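Local coordinates for protein alginate lyase (Paenibacillus sp. FPU-7, PDB 6KFN) that probably cleaves the polysaccharide alginate by beta-elimination, using a right-handed parallel beta-helix scaffold, at residues A[182-187]-A[193-198]. Residues are numbered along the deposited sequence; the frame is centred on the assembly and turned at random. Where two conformers were deposited one is given.
Sequences EHIDIK and TIVENS. With NA (sodium ion), chain B.
Ile184 faces Val195, and Ile186 faces Thr193, across the interior between two strands of one chain, 184-186 and 194-196, that belong to different faces of a coil. The strands run in opposite senses and stand too far apart to pair as a sheet: the CA atoms of Ile184 and Val195 are 8.7 Å apart and those of Ile186 and Thr193 7.5 Å, so side chains alone fill the space. Ile184 and Val195 meet tip to tip. With CG1 anti to the carbonyl carbon (chi1 -52°) and the chain then extended (chi2 168°), Ile184 projects CD1 between the two methyls of Val195, at 3.4 Å from Val195 CG1, a tight approach, and 3.7 Å from Val195 CG2. Ile186 offers two branches to Thr193: its CG2 lies 3.6 Å from Thr193 OG1, while its CD1 packs 3.8 Å from Thr193 CG2 and more loosely against Val195. An alanine in place of Ile186 would lose both branches and would probably leave a gap against Thr193 and remove part of the apolar cover over Val195. Ile170 and Ile224, from the coils on the two sides, extend this packing along the axis. The alternation of the strand sends Asp185 the other way, where Asp185 OD2 binds a sodium ion at 2.5 Å, joined by Glu182 OE1, Glu147 and three waters. Lys187 NZ donates to that same oxygen at 2.8 Å, approaching from above the carboxylate plane, and Lys218 pairs with Asp185 OD1, so both carboxylate oxygens are engaged. Inward stacking of aliphatic side chains characterises the parallel beta-helix of the pectate lyase-like clan, here within a single coil; the sodium site on the strand's outward face is this protein's own.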
# COMPACT_ATOMS: atom_id res chain seq x y z
N GLU A 182 2.35 -10.13 2.20
CA GLU A 182 1.19 -9.56 2.88
C GLU A 182 0.50 -8.55 1.98
O GLU A 182 1.13 -7.81 1.23
CB GLU A 182 1.56 -8.83 4.19
CG GLU A 182 2.21 -9.69 5.25
CD GLU A 182 3.71 -9.80 5.17
OE1 GLU A 182 4.34 -9.32 4.22
OE2 GLU A 182 4.24 -10.40 6.18
N HIS A 183 -0.81 -8.44 2.14
CA HIS A 183 -1.52 -7.33 1.52
C HIS A 183 -1.00 -6.01 2.03
O HIS A 183 -0.82 -5.08 1.24
CB HIS A 183 -3.04 -7.49 1.71
CG HIS A 183 -3.57 -8.59 0.86
ND1 HIS A 183 -4.92 -8.73 0.61
CD2 HIS A 183 -2.93 -9.51 0.10
CE1 HIS A 183 -5.07 -9.77 -0.19
NE2 HIS A 183 -3.89 -10.27 -0.50
N ILE A 184 -0.77 -5.90 3.34
CA ILE A 184 -0.22 -4.70 3.94
C ILE A 184 0.81 -5.14 4.98
O ILE A 184 0.51 -5.92 5.87
CB ILE A 184 -1.27 -3.82 4.60
CG1 ILE A 184 -2.41 -3.52 3.60
CG2 ILE A 184 -0.64 -2.52 5.11
CD1 ILE A 184 -3.62 -2.90 4.21
N ASP A 185 2.04 -4.60 4.84
CA ASP A 185 3.13 -4.86 5.79
C ASP A 185 3.50 -3.52 6.39
O ASP A 185 3.98 -2.64 5.68
CB ASP A 185 4.29 -5.54 5.09
CG ASP A 185 5.35 -6.08 6.01
OD1 ASP A 185 5.20 -5.96 7.22
OD2 ASP A 185 6.33 -6.68 5.47
N ILE A 186 3.19 -3.35 7.69
CA ILE A 186 3.39 -2.08 8.40
C ILE A 186 4.67 -2.23 9.22
O ILE A 186 4.68 -2.99 10.19
CB ILE A 186 2.18 -1.76 9.27
CG1 ILE A 186 0.91 -1.66 8.43
CG2 ILE A 186 2.44 -0.48 10.06
CD1 ILE A 186 -0.37 -1.50 9.22
N LYS A 187 5.74 -1.56 8.83
CA LYS A 187 7.03 -1.81 9.44
C LYS A 187 7.21 -1.14 10.80
O LYS A 187 6.64 -0.08 11.12
CB LYS A 187 8.16 -1.35 8.52
CG LYS A 187 8.23 -2.15 7.23
CD LYS A 187 8.47 -3.63 7.53
CE LYS A 187 8.64 -4.54 6.36
NZ LYS A 187 8.70 -5.98 6.71
N THR A 193 -0.46 4.30 11.28
CA THR A 193 -1.01 3.81 10.02
C THR A 193 -2.47 3.42 10.23
O THR A 193 -2.79 2.70 11.18
CB THR A 193 -0.22 2.58 9.56
OG1 THR A 193 1.18 2.87 9.51
CG2 THR A 193 -0.65 2.14 8.16
N ILE A 194 -3.33 3.82 9.30
CA ILE A 194 -4.75 3.45 9.32
C ILE A 194 -5.03 2.58 8.11
O ILE A 194 -4.67 2.93 6.98
CB ILE A 194 -5.65 4.71 9.29
CG1 ILE A 194 -5.39 5.60 10.49
CG2 ILE A 194 -7.14 4.28 9.17
CD1 ILE A 194 -6.22 6.85 10.54
N VAL A 195 -5.71 1.44 8.34
CA VAL A 195 -6.22 0.59 7.27
C VAL A 195 -7.72 0.45 7.53
O VAL A 195 -8.11 -0.12 8.55
CB VAL A 195 -5.58 -0.80 7.27
CG1 VAL A 195 -6.16 -1.61 6.12
CG2 VAL A 195 -4.05 -0.68 7.17
N GLU A 196 -8.53 0.98 6.62
CA GLU A 196 -9.98 1.02 6.88
C GLU A 196 -10.75 0.70 5.63
O GLU A 196 -10.34 1.02 4.50
CB GLU A 196 -10.43 2.41 7.41
CG GLU A 196 -10.20 3.53 6.39
CD GLU A 196 -10.71 4.88 6.85
OE1 GLU A 196 -10.93 5.05 8.07
OE2 GLU A 196 -10.83 5.79 5.98
N ASN A 197 -11.92 0.09 5.82
CA ASN A 197 -12.92 -0.06 4.76
C ASN A 197 -12.39 -0.80 3.53
O ASN A 197 -12.86 -0.54 2.41
CB ASN A 197 -13.51 1.30 4.36
CG ASN A 197 -14.02 2.08 5.54
OD1 ASN A 197 -14.54 1.55 6.46
ND2 ASN A 197 -13.87 3.40 5.47
N SER A 198 -11.44 -1.69 3.73
CA SER A 198 -10.74 -2.34 2.64
C SER A 198 -11.13 -3.82 2.56
O SER A 198 -11.76 -4.36 3.46
CB SER A 198 -9.23 -2.13 2.80
OG SER A 198 -8.91 -0.74 2.64
NA NA B . 6.75 -8.71 4.12
O HOH W 1 6.75 -10.04 6.08
O HOH W 2 9.10 -8.12 4.35
O HOH W 3 7.31 -10.78 3.06